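Local coordinates for tubulin-like protein CetZ1 (Haloferax volcanii, PDB 4B46) that binds GTP as a tubulin-like GTPase, controls cell shape and is essential for the rod-shaped cells that swim efficiently, at residues D84-Q87 with G88-S92; N269-T272 with S273-K277; G281-T284 with L285-I289. All coordinates share one frame; numbering follows the deposited sequence.

Interaction 1. Residues D84-Q87 with G88-S92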
ATOM      1  N   ASP A  84       4.555  20.217  11.811  1.00 22.62           N
ATOM      2  CA  ASP A  84       3.640  21.307  11.502  1.00 30.17           C
ATOM      3  C   ASP A  84       3.756  21.755  10.048  1.00 29.27           C
ATOM      4  O   ASP A  84       2.792  22.261   9.483  1.00 27.24           O
ATOM      5  CB  ASP A  84       3.832  22.482  12.469  1.00 39.72           C
ATOM      6  CG  ASP A  84       3.290  22.181  13.865  1.00 48.91           C
ATOM      7  OD1 ASP A  84       2.306  21.418  13.969  1.00 51.12           O
ATOM      8  OD2 ASP A  84       3.847  22.694  14.859  1.00 52.12           O
ATOM      9  N   GLU A  85       4.923  21.563   9.437  1.00 28.89           N
ATOM     10  CA  GLU A  85       5.072  21.841   8.007  1.00 28.02           C
ATOM     11  C   GLU A  85       4.194  20.895   7.202  1.00 26.63           C
ATOM     12  O   GLU A  85       3.539  21.287   6.235  1.00 27.20           O
ATOM     13  CB  GLU A  85       6.523  21.677   7.555  1.00 21.83           C
ATOM     14  CG  GLU A  85       7.448  22.781   7.996  1.00 29.97           C
ATOM     15  CD  GLU A  85       8.784  22.715   7.282  1.00 38.60           C
ATOM     16  OE1 GLU A  85       9.620  21.858   7.642  1.00 30.91           O
ATOM     17  OE2 GLU A  85       9.001  23.518   6.352  1.00 50.05           O
ATOM     18  N   VAL A  86       4.206  19.631   7.603  1.00 24.10           N
ATOM     19  CA  VAL A  86       3.396  18.630   6.940  1.00 20.61           C
ATOM     20  C   VAL A  86       1.918  18.951   7.155  1.00 23.75           C
ATOM     21  O   VAL A  86       1.129  18.951   6.207  1.00 25.10           O
ATOM     22  CB  VAL A  86       3.712  17.225   7.458  1.00 18.14           C
ATOM     23  CG1 VAL A  86       2.906  16.184   6.672  1.00 18.71           C
ATOM     24  CG2 VAL A  86       5.207  16.955   7.348  1.00 18.63           C
ATOM     25  N   GLN A  87       1.560  19.258   8.399  1.00 22.16           N
ATOM     26  CA  GLN A  87       0.174  19.568   8.747  1.00 23.18           C
ATOM     27  C   GLN A  87      -0.325  20.797   7.995  1.00 25.82           C
ATOM     28  O   GLN A  87      -1.509  20.890   7.653  1.00 26.22           O
ATOM     29  CB  GLN A  87       0.010  19.767  10.258  1.00 22.13           C
ATOM     30  CG  GLN A  87      -1.452  19.851  10.709  1.00 23.32           C
ATOM     31  CD  GLN A  87      -2.279  18.658  10.237  1.00 24.34           C
ATOM     32  OE1 GLN A  87      -1.836  17.506  10.301  1.00 23.08           O
ATOM     33  NE2 GLN A  87      -3.478  18.934   9.736  1.00 24.29           N
ATOM     34  N   GLY A  88       0.583  21.731   7.740  1.00 25.51           N
ATOM     35  CA  GLY A  88       0.275  22.904   6.949  1.00 25.96           C
ATOM     36  C   GLY A  88      -0.326  22.513   5.614  1.00 29.16           C
ATOM     37  O   GLY A  88      -1.356  23.049   5.212  1.00 29.91           O
ATOM     38  N   ALA A  89       0.309  21.556   4.943  1.00 29.02           N
ATOM     39  CA  ALA A  89      -0.169  21.040   3.656  1.00 30.61           C
ATOM     40  C   ALA A  89      -1.439  20.204   3.765  1.00 34.24           C
ATOM     41  O   ALA A  89      -2.293  20.241   2.880  1.00 39.14           O
ATOM     42  CB  ALA A  89       0.907  20.216   2.999  1.00 27.26           C
ATOM     43  N   ILE A  90      -1.536  19.413   4.826  1.00 27.32           N
ATOM     44  CA  ILE A  90      -2.710  18.588   5.061  1.00 25.13           C
ATOM     45  C   ILE A  90      -3.941  19.466   5.335  1.00 31.39           C
ATOM     46  O   ILE A  90      -5.072  19.089   5.010  1.00 32.75           O
ATOM     47  CB  ILE A  90      -2.461  17.595   6.214  1.00 27.74           C
ATOM     48  CG1 ILE A  90      -1.339  16.626   5.835  1.00 30.89           C
ATOM     49  CG2 ILE A  90      -3.716  16.802   6.541  1.00 31.20           C
ATOM     50  CD1 ILE A  90      -0.932  15.709   6.950  1.00 31.89           C
ATOM     51  N   ASP A  91      -3.716  20.652   5.895  1.00 27.20           N
ATOM     52  CA  ASP A  91      -4.811  21.573   6.186  1.00 31.11           C
ATOM     53  C   ASP A  91      -5.563  22.059   4.942  1.00 35.97           C
ATOM     54  O   ASP A  91      -6.635  22.657   5.055  1.00 38.41           O
ATOM     55  CB  ASP A  91      -4.305  22.776   6.983  1.00 32.07           C
ATOM     56  CG  ASP A  91      -4.052  22.448   8.442  1.00 33.02           C
ATOM     57  OD1 ASP A  91      -4.574  21.424   8.925  1.00 38.58           O
ATOM     58  OD2 ASP A  91      -3.331  23.224   9.104  1.00 37.95           O
ATOM     59  N   SER A  92      -5.003  21.809   3.764  1.00 40.73           N
ATOM     60  CA  SER A  92      -5.643  22.212   2.516  1.00 45.60           C
ATOM     61  C   SER A  92      -6.480  21.071   1.929  1.00 48.19           C
ATOM     62  O   SER A  92      -7.310  21.283   1.043  1.00 54.57           O
ATOM     63  CB  SER A  92      -4.598  22.692   1.509  1.00 53.25           C
ATOM     64  OG  SER A  92      -3.814  23.740   2.059  1.00 60.52           O
TER
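Q87 and D91 meet through an i to i+4 side-chain hydrogen bond near the C-terminal end of helix 83-90, on the outside of the GTPase domain. Q87 NE2 donates to D91 OD1 at 2.8 Å, with an N-H...O angle of 156°. The bond lies close to the amide plane of Q87. It reaches the carboxylate from above its plane, 45° out of it, and the two flat groups are turned 60° apart. The Q87 chain leaves the backbone with CG anti to N. It then bends at chi2, which carries the amide forward along the helix to D91. The amide is held at both ends: H122 NE2 of helix 111-126 is hydrogen-bonded to OE1, and Y127 OH, in the loop after that helix, to NE2. These bonds should fix the flip of the amide.

The backbone beneath is helical. G88 N binds D84 O at 2.9 Å and I90 N binds V86 O at 3.0 Å. A89 N to E85 O, at 3.5 Å, is weak. D91 N binds Q87 O, so Q87 and D91 are joined twice, once by backbone and once by side chain. This helix packs on helix 111-126 of the Rossmann-like nucleotide-binding domain shared by tubulin and FtsZ.

On the buried face, V86 and I90 lie side by side and point the same way. V86 CG1 touches I90 CD1 at 3.9 Å. V86 rests on L119 and I90 on L123 of helix 111-126. I90 CD1 also comes 3.9 Å from Q87 OE1, where the Q87 side chain crosses that of I90 at about a right angle.

Interaction 2. Residues N269-T272 with S273-K277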
ATOM      1  N   ASN A 269     -16.929 -19.581 -14.486  1.00 35.89           N
ATOM      2  CA  ASN A 269     -15.636 -20.268 -14.492  1.00 33.67           C
ATOM      3  C   ASN A 269     -14.430 -19.337 -14.677  1.00 34.95           C
ATOM      4  O   ASN A 269     -13.372 -19.553 -14.085  1.00 29.53           O
ATOM      5  CB  ASN A 269     -15.615 -21.369 -15.554  1.00 32.00           C
ATOM      6  CG  ASN A 269     -16.635 -22.454 -15.286  1.00 44.50           C
ATOM      7  OD1 ASN A 269     -17.062 -22.652 -14.148  1.00 47.19           O
ATOM      8  ND2 ASN A 269     -17.035 -23.166 -16.334  1.00 45.31           N
ATOM      9  N   ARG A 270     -14.586 -18.313 -15.509  1.00 38.15           N
ATOM     10  CA  ARG A 270     -13.522 -17.336 -15.710  1.00 38.45           C
ATOM     11  C   ARG A 270     -13.224 -16.605 -14.402  1.00 34.58           C
ATOM     12  O   ARG A 270     -12.066 -16.377 -14.045  1.00 31.06           O
ATOM     13  CB  ARG A 270     -13.929 -16.332 -16.791  1.00 48.15           C
ATOM     14  CG  ARG A 270     -12.850 -15.318 -17.144  1.00 59.82           C
ATOM     15  CD  ARG A 270     -13.446 -14.002 -17.619  1.00 67.41           C
ATOM     16  NE  ARG A 270     -14.409 -13.485 -16.651  1.00 72.47           N
ATOM     17  CZ  ARG A 270     -15.726 -13.500 -16.827  1.00 73.77           C
ATOM     18  NH1 ARG A 270     -16.243 -13.991 -17.947  1.00 76.15           N
ATOM     19  NH2 ARG A 270     -16.526 -13.019 -15.887  1.00 74.06           N
ATOM     20  N   ILE A 271     -14.284 -16.244 -13.688  1.00 26.90           N
ATOM     21  CA  ILE A 271     -14.154 -15.567 -12.411  1.00 30.23           C
ATOM     22  C   ILE A 271     -13.485 -16.448 -11.368  1.00 30.19           C
ATOM     23  O   ILE A 271     -12.562 -16.011 -10.684  1.00 25.63           O
ATOM     24  CB  ILE A 271     -15.520 -15.105 -11.878  1.00 26.75           C
ATOM     25  CG1 ILE A 271     -16.021 -13.905 -12.679  1.00 32.41           C
ATOM     26  CG2 ILE A 271     -15.425 -14.746 -10.398  1.00 22.81           C
ATOM     27  CD1 ILE A 271     -17.396 -13.408 -12.245  1.00 33.37           C
ATOM     28  N   THR A 272     -13.948 -17.686 -11.237  1.00 27.72           N
ATOM     29  CA  THR A 272     -13.377 -18.556 -10.220  1.00 26.00           C
ATOM     30  C   THR A 272     -11.913 -18.859 -10.526  1.00 26.09           C
ATOM     31  O   THR A 272     -11.105 -19.021  -9.610  1.00 22.97           O
ATOM     32  CB  THR A 272     -14.179 -19.857 -10.047  1.00 23.30           C
ATOM     33  OG1 THR A 272     -14.289 -20.530 -11.305  1.00 29.47           O
ATOM     34  CG2 THR A 272     -15.559 -19.547  -9.530  1.00 25.02           C
ATOM     35  N   SER A 273     -11.576 -18.920 -11.814  1.00 30.62           N
ATOM     36  CA  SER A 273     -10.186 -19.092 -12.245  1.00 28.28           C
ATOM     37  C   SER A 273      -9.286 -17.923 -11.848  1.00 27.57           C
ATOM     38  O   SER A 273      -8.178 -18.131 -11.357  1.00 24.73           O
ATOM     39  CB  SER A 273     -10.106 -19.324 -13.757  1.00 31.85           C
ATOM     40  OG  SER A 273     -10.497 -20.647 -14.079  1.00 46.80           O
ATOM     41  N   LEU A 274      -9.750 -16.696 -12.080  1.00 27.74           N
ATOM     42  CA  LEU A 274      -9.004 -15.517 -11.650  1.00 22.38           C
ATOM     43  C   LEU A 274      -8.805 -15.508 -10.137  1.00 23.65           C
ATOM     44  O   LEU A 274      -7.741 -15.127  -9.646  1.00 23.38           O
ATOM     45  CB  LEU A 274      -9.728 -14.235 -12.052  1.00 27.55           C
ATOM     46  CG  LEU A 274      -9.554 -13.661 -13.453  1.00 31.45           C
ATOM     47  CD1 LEU A 274     -10.270 -12.325 -13.503  1.00 36.84           C
ATOM     48  CD2 LEU A 274      -8.076 -13.502 -13.826  1.00 27.06           C
ATOM     49  N   VAL A 275      -9.842 -15.916  -9.411  1.00 21.63           N
ATOM     50  CA  VAL A 275      -9.794 -15.982  -7.958  1.00 18.72           C
ATOM     51  C   VAL A 275      -8.677 -16.929  -7.520  1.00 17.65           C
ATOM     52  O   VAL A 275      -7.839 -16.578  -6.682  1.00 22.55           O
ATOM     53  CB  VAL A 275     -11.160 -16.425  -7.362  1.00 24.19           C
ATOM     54  CG1 VAL A 275     -11.043 -16.705  -5.881  1.00 16.18           C
ATOM     55  CG2 VAL A 275     -12.223 -15.359  -7.603  1.00 20.68           C
ATOM     56  N   ARG A 276      -8.656 -18.121  -8.103  1.00 17.36           N
ATOM     57  CA  ARG A 276      -7.586 -19.080  -7.828  1.00 23.25           C
ATOM     58  C   ARG A 276      -6.199 -18.543  -8.192  1.00 19.81           C
ATOM     59  O   ARG A 276      -5.257 -18.675  -7.409  1.00 21.88           O
ATOM     60  CB  ARG A 276      -7.851 -20.421  -8.520  1.00 25.17           C
ATOM     61  CG  ARG A 276      -9.108 -21.128  -8.000  1.00 32.72           C
ATOM     62  CD  ARG A 276      -9.147 -22.615  -8.388  1.00 36.16           C
ATOM     63  NE  ARG A 276      -9.159 -22.805  -9.836  1.00 34.55           N
ATOM     64  CZ  ARG A 276     -10.255 -22.730 -10.582  1.00 38.02           C
ATOM     65  NH1 ARG A 276     -11.423 -22.473 -10.011  1.00 38.02           N
ATOM     66  NH2 ARG A 276     -10.186 -22.908 -11.893  1.00 41.55           N
ATOM     67  N   LYS A 277      -6.077 -17.931  -9.366  1.00 21.57           N
ATOM     68  CA  LYS A 277      -4.789 -17.403  -9.822  1.00 25.66           C
ATOM     69  C   LYS A 277      -4.277 -16.313  -8.898  1.00 22.25           C
ATOM     70  O   LYS A 277      -3.072 -16.229  -8.624  1.00 19.47           O
ATOM     71  CB  LYS A 277      -4.891 -16.868 -11.248  1.00 26.38           C
ATOM     72  CG  LYS A 277      -4.977 -17.950 -12.300  1.00 34.58           C
ATOM     73  CD  LYS A 277      -5.536 -17.405 -13.601  1.00 38.34           C
ATOM     74  CE  LYS A 277      -5.853 -18.523 -14.580  1.00 47.35           C
ATOM     75  NZ  LYS A 277      -6.529 -17.987 -15.789  1.00 54.98           N
TER
HETATM   76  O   HOH W   1     -12.654 -22.305 -12.804  1.00 39.45           O
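Four consecutive i to i+4 backbone bonds, S273 N to N269 O, L274 N to R270 O, V275 N to I271 O and R276 N to T272 O, make 269-277 regular alpha-helix. All are 3.0 to 3.1 Å long. The turns belong to helix 265-280 of the C-terminal domain.

On the polar side, one water joins three side chains. It lies 2.8 Å from T272 OG1 and 3.0 Å from S273 OG, and is hydrogen-bonded to both. It accepts a third bond from R276 NH2 at 2.7 Å, lying at the edge of the guanidinium and in its plane. T272 and R276 run side by side and point the same way. The R276 chain bends at chi3 (-61°), which turns its guanidinium back along the helix. One face of this group then lies over T272 O, and the CA of S273 sits 3.8 Å above the plane, offset toward the rim. T272 OG1 stands between backbone N and carbonyl carbon (chi1 55°), where it also makes a weak bond to T268 O. The R276 side chain also touches W317, and T272 touches R313, both of helix 308-322.

The other side is apolar. I271 CG2 and V275 CG2 come only within 4.3 Å, a loose contact. V275 CG2 is closer to the I271 carbonyl, 3.2 Å from its O. Both side chains lie against strand 294-301, I271 on L299 and V275 on L297, while L274 packs on strand 228-237. The helix is thus amphipathic, seated on the sheet of the C-terminal domain.

T272 OG1 and R276 NH2 do not bond directly. The water links the arginine to the two hydroxyls, so the guanidinium is tied to the preceding turn through solvent.

Interaction 3. Residues G281-T284 with L285-I289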
ATOM      1  N   GLY A 281      -1.085 -16.985  -6.753  1.00 20.10           N
ATOM      2  CA  GLY A 281      -0.023 -16.267  -7.432  1.00 23.28           C
ATOM      3  C   GLY A 281       0.849 -15.507  -6.450  1.00 22.31           C
ATOM      4  O   GLY A 281       0.677 -15.624  -5.237  1.00 18.58           O
ATOM      5  N   ARG A 282       1.774 -14.716  -6.977  1.00 20.82           N
ATOM      6  CA  ARG A 282       2.658 -13.909  -6.141  1.00 19.58           C
ATOM      7  C   ARG A 282       1.874 -12.811  -5.411  1.00 17.30           C
ATOM      8  O   ARG A 282       1.143 -12.031  -6.020  1.00 18.92           O
ATOM      9  CB  ARG A 282       3.780 -13.311  -6.983  1.00 20.85           C
ATOM     10  CG  ARG A 282       4.863 -12.590  -6.174  1.00 27.28           C
ATOM     11  CD  ARG A 282       5.952 -12.085  -7.091  1.00 32.57           C
ATOM     12  NE  ARG A 282       6.723 -13.193  -7.642  1.00 38.65           N
ATOM     13  CZ  ARG A 282       7.157 -13.248  -8.892  1.00 48.56           C
ATOM     14  NH1 ARG A 282       6.889 -12.248  -9.723  1.00 54.04           N
ATOM     15  NH2 ARG A 282       7.853 -14.303  -9.312  1.00 42.97           N
ATOM     16  N   LEU A 283       2.025 -12.780  -4.092  1.00 16.63           N
ATOM     17  CA  LEU A 283       1.392 -11.770  -3.250  1.00 17.57           C
ATOM     18  C   LEU A 283       2.298 -10.552  -3.073  1.00 18.25           C
ATOM     19  O   LEU A 283       3.505 -10.655  -3.230  1.00 13.95           O
ATOM     20  CB  LEU A 283       1.100 -12.375  -1.882  1.00 18.91           C
ATOM     21  CG  LEU A 283       0.294 -13.677  -1.939  1.00 20.65           C
ATOM     22  CD1 LEU A 283      -0.006 -14.127  -0.528  1.00 18.78           C
ATOM     23  CD2 LEU A 283      -1.000 -13.490  -2.741  1.00 15.31           C
ATOM     24  N   THR A 284       1.710  -9.407  -2.738  1.00 16.67           N
ATOM     25  CA  THR A 284       2.500  -8.204  -2.471  1.00 18.45           C
ATOM     26  C   THR A 284       3.501  -8.506  -1.357  1.00 18.84           C
ATOM     27  O   THR A 284       4.689  -8.181  -1.469  1.00 14.30           O
ATOM     28  CB  THR A 284       1.597  -6.982  -2.129  1.00 16.12           C
ATOM     29  OG1 THR A 284       0.787  -7.264  -0.980  1.00 15.17           O
ATOM     30  CG2 THR A 284       0.691  -6.641  -3.312  1.00 11.60           C
ATOM     31  N   LEU A 285       3.014  -9.164  -0.303  1.00 15.13           N
ATOM     32  CA  LEU A 285       3.860  -9.761   0.727  1.00 14.24           C
ATOM     33  C   LEU A 285       3.659 -11.273   0.737  1.00 17.36           C
ATOM     34  O   LEU A 285       2.600 -11.748   1.122  1.00 13.32           O
ATOM     35  CB  LEU A 285       3.530  -9.195   2.120  1.00 14.37           C
ATOM     36  CG  LEU A 285       4.221  -9.895   3.307  1.00 15.30           C
ATOM     37  CD1 LEU A 285       5.763  -9.740   3.271  1.00 17.26           C
ATOM     38  CD2 LEU A 285       3.660  -9.395   4.635  1.00 15.87           C
ATOM     39  N   PRO A 286       4.676 -12.040   0.309  1.00 19.58           N
ATOM     40  CA  PRO A 286       4.513 -13.501   0.307  1.00 18.75           C
ATOM     41  C   PRO A 286       4.272 -14.052   1.710  1.00 20.99           C
ATOM     42  O   PRO A 286       4.861 -13.567   2.686  1.00 21.19           O
ATOM     43  CB  PRO A 286       5.850 -14.012  -0.253  1.00 19.77           C
ATOM     44  CG  PRO A 286       6.355 -12.895  -1.073  1.00 18.39           C
ATOM     45  CD  PRO A 286       5.922 -11.621  -0.349  1.00 19.03           C
ATOM     46  N   CYS A 287       3.381 -15.034   1.801  1.00 17.23           N
ATOM     47  CA  CYS A 287       3.049 -15.691   3.057  1.00 18.65           C
ATOM     48  C   CYS A 287       2.140 -16.874   2.763  1.00 20.77           C
ATOM     49  O   CYS A 287       1.702 -17.060   1.632  1.00 26.24           O
ATOM     50  CB  CYS A 287       2.342 -14.718   4.012  1.00 21.04           C
ATOM     51  SG  CYS A 287       0.763 -14.059   3.410  1.00 24.31           S
ATOM     52  N   GLU A 288       1.860 -17.686   3.769  1.00 19.07           N
ATOM     53  CA  GLU A 288       0.828 -18.695   3.618  1.00 15.17           C
ATOM     54  C   GLU A 288      -0.491 -18.002   3.918  1.00 23.27           C
ATOM     55  O   GLU A 288      -0.584 -17.244   4.874  1.00 24.93           O
ATOM     56  CB  GLU A 288       1.066 -19.865   4.561  1.00 22.24           C
ATOM     57  CG  GLU A 288       2.171 -20.792   4.058  1.00 27.20           C
ATOM     58  CD  GLU A 288       2.632 -21.785   5.098  1.00 37.79           C
ATOM     59  OE1 GLU A 288       3.432 -21.395   5.980  1.00 36.72           O
ATOM     60  OE2 GLU A 288       2.208 -22.959   5.018  1.00 35.46           O
ATOM     61  N   ILE A 289      -1.489 -18.225   3.072  1.00 23.28           N
ATOM     62  CA  ILE A 289      -2.746 -17.494   3.182  1.00 20.78           C
ATOM     63  C   ILE A 289      -3.647 -18.124   4.239  1.00 22.08           C
ATOM     64  O   ILE A 289      -4.589 -17.496   4.716  1.00 22.38           O
ATOM     65  CB  ILE A 289      -3.467 -17.379   1.815  1.00 24.74           C
ATOM     66  CG1 ILE A 289      -3.974 -18.742   1.346  1.00 23.99           C
ATOM     67  CG2 ILE A 289      -2.527 -16.758   0.773  1.00 22.05           C
ATOM     68  CD1 ILE A 289      -4.689 -18.698   0.007  1.00 24.81           C
TER
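T284 OG1 is gripped by two hydrogen bonds from strands beside the loop, one with V166 O of strand 163-168 and one with V231 N of strand 228-237, and a weak bond to T230 OG1 adds to them. The same oxygen lies 3.0 Å from L285 N, the first amide of 285-289. OG1 sits between backbone N and carbonyl carbon (chi1 59°), facing these neighbours.

Residues 281-289 lie in the loop between helix 265-280 and strand 294-301. The chain turns at T284 and L285 without regular structure. CB of L283 packs 3.4 Å from L285 O. The L283 side chain reaches across the turn with its CD1, to I289 CG2 at 3.9 Å and to C287 SG at 4.0 Å. The side chains of L283 and I289 cross at about a right angle. P286 touches the first half through its ring CD, 3.8 Å from T284 O and 3.9 Å from L283 O.

Partners around the loop take its carbonyls: W172 NE1 bonds to L283 O, and T230 OG1 bonds to L285 O. The L285 side chain lies on V166 and V228, while I289 rests on Q321 and T322 of helix 308-322. The loop therefore bridges the last strand of the GTPase domain and the C-terminal domain of this tubulin-like fold.

The two halves of the turn meet by apolar contact, with L283 at the centre. The clear polar bonds run outward instead, and the buried threonine hydroxyl is satisfied by the flanking strands.

How the interactions relate
The three interactions lie in series along the chain. Interaction 1 is in the GTPase domain. Interactions 2 and 3 are in the C-terminal domain, on the opposite side of the chain's centre. The centre of interaction 1 is about 44 Å from that of interaction 2 and about 36 Å from that of interaction 3. The helix of interaction 2 leads into the loop of interaction 3, their centres about 17 Å apart. Neither interaction 1 nor interaction 3 touches the nucleotide: the T284 side chain is about 11 Å from GDP and that of V86 about 13 Å. The same side chains lie about 9 Å from those of N169 and T111, respectively. Interaction 2 is remote from the nucleotide site.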